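Local coordinates for lectin (PDB 6T0Q), which binds N-acetylgalactosamine, and probably related galactose-type sugars, next to a bound calcium ion, at residues G46-S51 with S123-M128; I50-F55 with A115-V120; A75-H80 with A93-G98. All blocks are in the same frame, centred on the assembly; numbering follows the deposited sequence.

Contact 1: residues G46-S51 with S123-M128. With CA (calcium ion), chain F.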
loop_
_atom_site.group_PDB
_atom_site.type_symbol
_atom_site.label_atom_id
_atom_site.label_comp_id
_atom_site.label_asym_id
_atom_site.label_seq_id
_atom_site.Cartn_x
_atom_site.Cartn_y
_atom_site.Cartn_z
ATOM N N GLY A 46 -8.950 -47.131 -22.276
ATOM C CA GLY A 46 -9.864 -47.645 -23.272
ATOM C C GLY A 46 -10.838 -46.596 -23.776
ATOM O O GLY A 46 -10.785 -45.418 -23.421
ATOM N N SER A 47 -11.741 -47.062 -24.639
ATOM C CA SER A 47 -12.786 -46.232 -25.228
ATOM C C SER A 47 -13.747 -45.697 -24.167
ATOM O O SER A 47 -14.302 -46.465 -23.373
ATOM C CB SER A 47 -13.549 -47.084 -26.254
ATOM O OG SER A 47 -14.759 -46.477 -26.639
ATOM N N ASN A 48 -13.964 -44.379 -24.165
ATOM C CA ASN A 48 -14.896 -43.747 -23.238
ATOM C C ASN A 48 -15.903 -42.881 -23.983
ATOM O O ASN A 48 -15.637 -42.374 -25.076
ATOM C CB ASN A 48 -14.162 -42.896 -22.191
ATOM C CG ASN A 48 -13.579 -43.744 -21.080
ATOM O OD1 ASN A 48 -14.235 -43.992 -20.073
ATOM N ND2 ASN A 48 -12.363 -44.230 -21.279
ATOM N N ILE A 49 -17.059 -42.680 -23.351
ATOM C CA ILE A 49 -18.120 -41.879 -23.956
ATOM C C ILE A 49 -17.832 -40.393 -23.759
ATOM O O ILE A 49 -17.111 -39.980 -22.848
ATOM C CB ILE A 49 -19.496 -42.247 -23.372
ATOM C CG1 ILE A 49 -19.527 -41.922 -21.870
ATOM C CG2 ILE A 49 -19.833 -43.716 -23.658
ATOM C CD1 ILE A 49 -20.927 -41.968 -21.242
ATOM N N ILE A 50 -18.432 -39.575 -24.628
ATOM C CA ILE A 50 -18.422 -38.133 -24.421
ATOM C C ILE A 50 -19.112 -37.827 -23.104
ATOM O O ILE A 50 -20.241 -38.269 -22.862
ATOM C CB ILE A 50 -19.098 -37.418 -25.602
ATOM C CG1 ILE A 50 -18.259 -37.592 -26.875
ATOM C CG2 ILE A 50 -19.302 -35.944 -25.293
ATOM C CD1 ILE A 50 -18.952 -37.056 -28.152
ATOM N N SER A 51 -18.434 -37.081 -22.236
ATOM C CA SER A 51 -18.912 -36.915 -20.870
ATOM C C SER A 51 -18.021 -35.928 -20.133
ATOM O O SER A 51 -16.863 -35.708 -20.502
ATOM C CB SER A 51 -18.935 -38.254 -20.124
ATOM O OG SER A 51 -17.680 -38.907 -20.233
ATOM N N SER A 123 -13.008 -42.590 -27.347
ATOM C CA SER A 123 -11.614 -42.206 -27.181
ATOM C C SER A 123 -11.224 -42.310 -25.711
ATOM O O SER A 123 -12.095 -42.355 -24.835
ATOM C CB SER A 123 -11.373 -40.772 -27.690
ATOM O OG SER A 123 -11.861 -39.810 -26.765
ATOM N N PRO A 124 -9.929 -42.373 -25.400
ATOM C CA PRO A 124 -9.522 -42.437 -23.990
ATOM C C PRO A 124 -9.850 -41.134 -23.274
ATOM O O PRO A 124 -10.047 -40.088 -23.892
ATOM C CB PRO A 124 -8.009 -42.686 -24.049
ATOM C CG PRO A 124 -7.582 -42.296 -25.428
ATOM C CD PRO A 124 -8.782 -42.467 -26.329
ATOM N N ALA A 125 -9.926 -41.210 -21.948
ATOM C CA ALA A 125 -10.238 -40.039 -21.133
ATOM C C ALA A 125 -9.397 -40.075 -19.870
ATOM O O ALA A 125 -9.219 -41.138 -19.274
ATOM C CB ALA A 125 -11.731 -39.995 -20.750
ATOM N N GLY A 126 -8.895 -38.920 -19.451
ATOM C CA GLY A 126 -8.065 -38.903 -18.261
ATOM C C GLY A 126 -7.637 -37.515 -17.840
ATOM O O GLY A 126 -7.568 -36.599 -18.667
ATOM N N ILE A 127 -7.374 -37.336 -16.549
ATOM C CA ILE A 127 -6.750 -36.117 -16.059
ATOM C C ILE A 127 -5.539 -36.517 -15.234
ATOM O O ILE A 127 -5.510 -37.580 -14.603
ATOM C CB ILE A 127 -7.709 -35.224 -15.226
ATOM C CG1 ILE A 127 -8.207 -35.969 -14.005
ATOM C CG2 ILE A 127 -8.885 -34.701 -16.087
ATOM C CD1 ILE A 127 -8.803 -35.062 -12.944
ATOM N N MET A 128 -4.535 -35.651 -15.240
ATOM C CA MET A 128 -3.308 -35.872 -14.495
ATOM C C MET A 128 -2.854 -34.539 -13.930
ATOM O O MET A 128 -2.889 -33.527 -14.630
ATOM C CB MET A 128 -2.204 -36.463 -15.387
ATOM C CG MET A 128 -0.796 -36.353 -14.773
ATOM S SD MET A 128 0.521 -36.979 -15.847
ATOM C CE MET A 128 0.399 -38.721 -15.502
HETATM CA CA CA F . -10.638 -38.109 -25.325
HETATM O O HOH W 1 -9.847 -37.096 -27.732
#

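Contact 2: residues I50-F55 with A115-V120. With CA (calcium ion), chain F.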
loop_
_atom_site.group_PDB
_atom_site.type_symbol
_atom_site.label_atom_id
_atom_site.label_comp_id
_atom_site.label_asym_id
_atom_site.label_seq_id
_atom_site.Cartn_x
_atom_site.Cartn_y
_atom_site.Cartn_z
ATOM N N ILE A 50 -18.432 -39.575 -24.628
ATOM C CA ILE A 50 -18.422 -38.133 -24.421
ATOM C C ILE A 50 -19.112 -37.827 -23.104
ATOM O O ILE A 50 -20.241 -38.269 -22.862
ATOM C CB ILE A 50 -19.098 -37.418 -25.602
ATOM C CG1 ILE A 50 -18.259 -37.592 -26.875
ATOM C CG2 ILE A 50 -19.302 -35.944 -25.293
ATOM C CD1 ILE A 50 -18.952 -37.056 -28.152
ATOM N N SER A 51 -18.434 -37.081 -22.236
ATOM C CA SER A 51 -18.912 -36.915 -20.870
ATOM C C SER A 51 -18.021 -35.928 -20.133
ATOM O O SER A 51 -16.863 -35.708 -20.502
ATOM C CB SER A 51 -18.935 -38.254 -20.124
ATOM O OG SER A 51 -17.680 -38.907 -20.233
ATOM N N THR A 52 -18.583 -35.352 -19.072
ATOM C CA THR A 52 -17.860 -34.536 -18.107
ATOM C C THR A 52 -17.956 -35.219 -16.748
ATOM O O THR A 52 -19.022 -35.717 -16.372
ATOM C CB THR A 52 -18.443 -33.115 -18.051
ATOM O OG1 THR A 52 -18.399 -32.541 -19.364
ATOM C CG2 THR A 52 -17.652 -32.233 -17.085
ATOM N N ARG A 53 -16.842 -35.266 -16.014
ATOM C CA ARG A 53 -16.805 -36.026 -14.765
ATOM C C ARG A 53 -16.064 -35.255 -13.679
ATOM O O ARG A 53 -15.064 -34.583 -13.976
ATOM C CB ARG A 53 -16.124 -37.393 -14.993
ATOM C CG ARG A 53 -16.896 -38.316 -15.952
ATOM C CD ARG A 53 -18.234 -38.709 -15.324
ATOM N NE ARG A 53 -18.980 -39.703 -16.101
ATOM C CZ ARG A 53 -20.085 -39.433 -16.793
ATOM N NH1 ARG A 53 -20.568 -38.196 -16.824
ATOM N NH2 ARG A 53 -20.705 -40.399 -17.454
ATOM N N PRO A 54 -16.528 -35.324 -12.428
ATOM C CA PRO A 54 -15.853 -34.626 -11.330
ATOM C C PRO A 54 -14.782 -35.464 -10.650
ATOM O O PRO A 54 -14.873 -36.689 -10.561
ATOM C CB PRO A 54 -16.997 -34.359 -10.343
ATOM C CG PRO A 54 -17.856 -35.586 -10.482
ATOM C CD PRO A 54 -17.772 -35.979 -11.972
ATOM N N PHE A 55 -13.767 -34.765 -10.138
ATOM C CA PHE A 55 -12.686 -35.372 -9.365
ATOM C C PHE A 55 -12.340 -34.440 -8.213
ATOM O O PHE A 55 -12.199 -33.232 -8.421
ATOM C CB PHE A 55 -11.457 -35.637 -10.253
ATOM C CG PHE A 55 -11.772 -36.516 -11.432
ATOM C CD1 PHE A 55 -11.726 -37.901 -11.310
ATOM C CD2 PHE A 55 -12.185 -35.963 -12.632
ATOM C CE1 PHE A 55 -12.065 -38.725 -12.380
ATOM C CE2 PHE A 55 -12.513 -36.773 -13.722
ATOM C CZ PHE A 55 -12.464 -38.161 -13.591
ATOM N N ALA A 115 -12.900 -30.696 -12.937
ATOM C CA ALA A 115 -13.922 -31.192 -13.850
ATOM C C ALA A 115 -13.190 -31.599 -15.121
ATOM O O ALA A 115 -12.603 -30.749 -15.796
ATOM C CB ALA A 115 -14.981 -30.124 -14.127
ATOM N N GLY A 116 -13.174 -32.898 -15.412
ATOM C CA GLY A 116 -12.526 -33.418 -16.604
ATOM C C GLY A 116 -13.560 -33.666 -17.689
ATOM O O GLY A 116 -14.703 -34.005 -17.404
ATOM N N GLN A 117 -13.159 -33.484 -18.943
ATOM C CA GLN A 117 -14.120 -33.562 -20.035
ATOM C C GLN A 117 -13.546 -34.392 -21.172
ATOM O O GLN A 117 -12.465 -34.087 -21.690
ATOM C CB GLN A 117 -14.503 -32.163 -20.529
ATOM C CG GLN A 117 -15.624 -32.176 -21.543
ATOM C CD GLN A 117 -16.109 -30.778 -21.924
ATOM O OE1 GLN A 117 -15.397 -29.780 -21.757
ATOM N NE2 GLN A 117 -17.334 -30.706 -22.441
ATOM N N ASN A 118 -14.272 -35.440 -21.553
ATOM C CA ASN A 118 -13.966 -36.200 -22.759
ATOM C C ASN A 118 -14.832 -35.660 -23.888
ATOM O O ASN A 118 -16.065 -35.698 -23.799
ATOM C CB ASN A 118 -14.233 -37.690 -22.559
ATOM C CG ASN A 118 -13.836 -38.516 -23.780
ATOM O OD1 ASN A 118 -13.008 -38.088 -24.582
ATOM N ND2 ASN A 118 -14.439 -39.692 -23.933
ATOM N N LEU A 119 -14.189 -35.161 -24.944
ATOM C CA LEU A 119 -14.899 -34.515 -26.039
ATOM C C LEU A 119 -15.137 -35.428 -27.232
ATOM O O LEU A 119 -15.945 -35.083 -28.100
ATOM C CB LEU A 119 -14.120 -33.277 -26.519
ATOM C CG LEU A 119 -14.021 -32.159 -25.482
ATOM C CD1 LEU A 119 -13.094 -31.046 -25.971
ATOM C CD2 LEU A 119 -15.412 -31.618 -25.196
ATOM N N VAL A 120 -14.463 -36.570 -27.306
ATOM C CA VAL A 120 -14.434 -37.378 -28.518
ATOM C C VAL A 120 -14.949 -38.766 -28.175
ATOM O O VAL A 120 -14.417 -39.423 -27.270
ATOM C CB VAL A 120 -13.021 -37.437 -29.117
ATOM C CG1 VAL A 120 -12.993 -38.364 -30.324
ATOM C CG2 VAL A 120 -12.552 -36.016 -29.505
HETATM CA CA CA F . -10.638 -38.109 -25.325
HETATM O O HOH W 1 -9.847 -37.096 -27.732
#

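Contact 3: residues A75-H80 with A93-G98. With CA (calcium ion), chain F.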
loop_
_atom_site.group_PDB
_atom_site.type_symbol
_atom_site.label_atom_id
_atom_site.label_comp_id
_atom_site.label_asym_id
_atom_site.label_seq_id
_atom_site.Cartn_x
_atom_site.Cartn_y
_atom_site.Cartn_z
ATOM N N ALA A 75 -2.701 -31.845 -16.829
ATOM C CA ALA A 75 -2.895 -32.247 -18.215
ATOM C C ALA A 75 -4.191 -33.035 -18.308
ATOM O O ALA A 75 -4.652 -33.614 -17.321
ATOM C CB ALA A 75 -1.726 -33.097 -18.728
ATOM N N SER A 76 -4.765 -33.088 -19.510
ATOM C CA SER A 76 -6.074 -33.716 -19.626
ATOM C C SER A 76 -6.296 -34.245 -21.028
ATOM O O SER A 76 -5.800 -33.691 -22.006
ATOM C CB SER A 76 -7.204 -32.731 -19.280
ATOM O OG SER A 76 -7.132 -31.567 -20.105
ATOM N N ASP A 77 -7.110 -35.282 -21.114
ATOM C CA ASP A 77 -7.673 -35.728 -22.379
ATOM C C ASP A 77 -9.171 -35.827 -22.145
ATOM O O ASP A 77 -9.620 -36.759 -21.476
ATOM C CB ASP A 77 -7.066 -37.074 -22.790
ATOM C CG ASP A 77 -7.563 -37.567 -24.144
ATOM O OD1 ASP A 77 -8.452 -36.917 -24.742
ATOM O OD2 ASP A 77 -7.045 -38.608 -24.609
ATOM N N ASP A 78 -9.959 -34.870 -22.661
ATOM C CA ASP A 78 -9.548 -33.790 -23.566
ATOM C C ASP A 78 -9.323 -32.438 -22.893
ATOM O O ASP A 78 -8.493 -31.662 -23.340
ATOM C CB ASP A 78 -10.617 -33.581 -24.646
ATOM C CG ASP A 78 -10.711 -34.736 -25.607
ATOM O OD1 ASP A 78 -9.917 -34.748 -26.569
ATOM O OD2 ASP A 78 -11.563 -35.631 -25.397
ATOM N N ALA A 79 -10.087 -32.130 -21.845
ATOM C CA ALA A 79 -10.069 -30.780 -21.294
ATOM C C ALA A 79 -10.336 -30.841 -19.797
ATOM O O ALA A 79 -10.802 -31.857 -19.275
ATOM C CB ALA A 79 -11.106 -29.883 -21.997
ATOM N N HIS A 80 -10.057 -29.729 -19.105
ATOM C CA HIS A 80 -10.216 -29.687 -17.655
ATOM C C HIS A 80 -10.525 -28.273 -17.177
ATOM O O HIS A 80 -10.168 -27.279 -17.818
ATOM C CB HIS A 80 -8.952 -30.172 -16.936
ATOM C CG HIS A 80 -7.747 -29.329 -17.229
ATOM N ND1 HIS A 80 -6.834 -29.652 -18.210
ATOM C CD2 HIS A 80 -7.320 -28.161 -16.690
ATOM C CE1 HIS A 80 -5.890 -28.727 -18.253
ATOM N NE2 HIS A 80 -6.164 -27.809 -17.342
ATOM N N ALA A 93 -6.559 -27.766 -21.654
ATOM C CA ALA A 93 -6.886 -28.919 -22.482
ATOM C C ALA A 93 -5.596 -29.505 -23.018
ATOM O O ALA A 93 -4.675 -28.757 -23.353
ATOM C CB ALA A 93 -7.801 -28.516 -23.650
ATOM N N GLY A 94 -5.534 -30.823 -23.095
ATOM C CA GLY A 94 -4.467 -31.427 -23.868
ATOM C C GLY A 94 -3.490 -32.190 -22.991
ATOM O O GLY A 94 -3.230 -31.832 -21.832
ATOM N N PHE A 95 -2.920 -33.250 -23.562
ATOM C CA PHE A 95 -2.037 -34.141 -22.826
ATOM C C PHE A 95 -0.607 -34.136 -23.331
ATOM O O PHE A 95 0.248 -34.766 -22.701
ATOM C CB PHE A 95 -2.577 -35.581 -22.853
ATOM C CG PHE A 95 -2.747 -36.157 -24.239
ATOM C CD1 PHE A 95 -1.695 -36.809 -24.871
ATOM C CD2 PHE A 95 -3.971 -36.064 -24.898
ATOM C CE1 PHE A 95 -1.855 -37.354 -26.151
ATOM C CE2 PHE A 95 -4.139 -36.591 -26.180
ATOM C CZ PHE A 95 -3.078 -37.244 -26.803
ATOM N N ARG A 96 -0.319 -33.453 -24.442
ATOM C CA ARG A 96 1.054 -33.396 -24.922
ATOM C C ARG A 96 1.904 -32.472 -24.059
ATOM O O ARG A 96 3.101 -32.719 -23.883
ATOM C CB ARG A 96 1.087 -32.946 -26.389
ATOM C CG ARG A 96 0.310 -33.861 -27.370
ATOM C CD ARG A 96 0.895 -35.281 -27.506
ATOM N NE ARG A 96 0.193 -36.063 -28.533
ATOM C CZ ARG A 96 0.404 -37.356 -28.794
ATOM N NH1 ARG A 96 1.304 -38.051 -28.102
ATOM N NH2 ARG A 96 -0.300 -37.959 -29.748
ATOM N N GLN A 97 1.305 -31.417 -23.506
ATOM C CA GLN A 97 2.021 -30.478 -22.652
ATOM C C GLN A 97 1.146 -30.108 -21.461
ATOM O O GLN A 97 -0.038 -29.806 -21.627
ATOM C CB GLN A 97 2.407 -29.208 -23.429
ATOM C CG GLN A 97 3.146 -28.176 -22.584
ATOM C CD GLN A 97 3.488 -26.919 -23.363
ATOM O OE1 GLN A 97 4.654 -26.645 -23.643
ATOM N NE2 GLN A 97 2.469 -26.146 -23.707
ATOM N N GLY A 98 1.728 -30.111 -20.271
ATOM C CA GLY A 98 0.981 -29.723 -19.091
ATOM C C GLY A 98 0.718 -28.224 -19.061
ATOM O O GLY A 98 1.305 -27.439 -19.808
HETATM CA CA CA F . -10.638 -38.109 -25.325
HETATM O O HOH W 1 -9.847 -37.096 -27.732
#

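Contact 1: residues G46-S51 with S123-M128
Asn48 and Ser123 meet as a lone antiparallel bridge, a hydrogen-bonded pair that ties the loop leading into strand 51-60 to the calcium-binding loop ahead of strand 126-135 in this beta-sandwich domain. The two backbone bonds are unequal. Asn48 N reaches Ser123 O at 2.8 Å, whereas the return bond from Ser123 N to Asn48 O is weak at 3.5 Å. Beside the bridge the chains stay close, and Pro124 CA makes a CA-H...O contact with Gly46 O at 3.3 Å.

The tight side is the one covered by Trp37 of strand 34-37. Here the side chain of Asn48, with CG beside the backbone N and anti to the carbonyl carbon (chi1 -79°), is laid against the methyl of Ala125, Asn48 CB to Ala125 CB being 4.0 Å. The amide bends back along its own loop, and Asn48 ND2 gives a weak bond to Gly46 O. Both Asn48 and Ala125 are buried. The looser part lies at Ser47, which is exposed to solvent and turns its CB away from the 123-128 loop.

Ser123 and Pro124 also serve the metal, whose remaining protein ligands are Asp77, Asp78 and Asn118. Ser123 OG, which is also hydrogen-bonded to Val120 O, sits between its own N and carbonyl carbon (chi1 76°) and binds calcium at 2.5 Å; Pro124 O binds the same ion at 2.5 Å.

Contact 2: residues I50-F55 with A115-V120
Strands 51-60 and 109-118 form an antiparallel ladder that opens into the calcium site, with Ser51 and Asn118 as its last pair. Asn118 N bonds Ser51 O at 2.8 Å, and Ser51 N returns a longer bond to Asn118 O at 3.2 Å. Two residues on, Arg53 N bonds Gly116 O at 2.8 Å and Gly116 N bonds Arg53 O. Between these hydrogen-bonded pairs Thr52 faces Gln117, and their side chains cross with Thr52 OG1 3.5 Å from Gln117 CG.

Gly116 N lies at the edge of the Phe55 ring, near its plane, with Phe55 CD2 4.3 Å away. Beyond the last pair, Ile50 lays CG1 and CD1 against the backbone of Leu119 and Val120, CD1 being 3.6 Å from Leu119 O.

Asn118 has CG anti to the backbone N (chi1 -176°), and OD1 binds calcium at 2.5 Å while ND2 is held chiefly by Ile49 O. Arg53 NH1 bonds Thr52 O, tilted out of the guanidinium plane, and NH2 forms a salt bridge with Glu40 OE2. Strand 109-118 runs between strands 51-60 and 79-84, with Trp37 of strand 34-37 packed against Ser51, Arg53 and Phe55.

Contact 3: residues A75-H80 with A93-G98
The calcium site takes two of its ligands from Asp77 and Asp78, joined by a cis peptide where the chain passes from one sheet of the beta sandwich to the other, and Ala93 to Phe95 pack against this corner. A classic beta bulge places Asp78 and Ala79 together opposite Gln117 on strand 109-118, and Ala79 then pairs with Ala93 across the hairpin 79-84/87-94, their CB atoms 3.9 Å apart.

Gly94 grips the corner through its backbone. Its carbonyl O accepts a straight bond from Ser76 N at 3.1 Å, the donor standing well above the carbonyl plane. Its N-H is spread over Ser76 O, Ser76 OG and Asp78 O, all three bonds weak. Its phi of 113° is a backbone angle readily open to glycine. Ser76 OG also shares a 2.7 Å hydrogen bond with His80 ND1, and His80 NE2 is held by Gln99.

Phe95 flanks the first acid. Its ring lies alongside Asp77, both groups pointing the same way with planes 30° apart, and Phe95 CD2 comes 3.9 Å from Asp77 CB. Trp184 meets the Phe95 ring edge-to-face and bonds Asp77 OD2 through NE1, so one residue contacts both. Asp77, with CG anti to the backbone N (chi1 -177°), gives OD1 to the metal at 2.6 Å. Asp78 OD2, which also accepts the N-H of Leu119, binds calcium at 2.6 Å, while the oxygen of the calcium-bound water donates to Asp78 OD1, 2.6 Å away.

The three contacts converge on one calcium ion and its bound water: contact 1 contributes two protein ligands, contact 2 one and contact 3 two. Along the chain, contact 3 is nested inside the loops closed by the other two, yet the centre of contact 3 lies about 11 Å from those of both contacts 1 and 2, which are about 7 Å apart and share Ile50 and Ser51. Direct bonds join them: Asp77 N lies 2.8 Å from Gly126 O, and Asp78 N lies 2.8 Å from Gln117 O. Strands of both sheets begin or end near the metal. At the second calcium site Gly283 binds both metal and N-acetylgalactosamine, consistent with a similar role here.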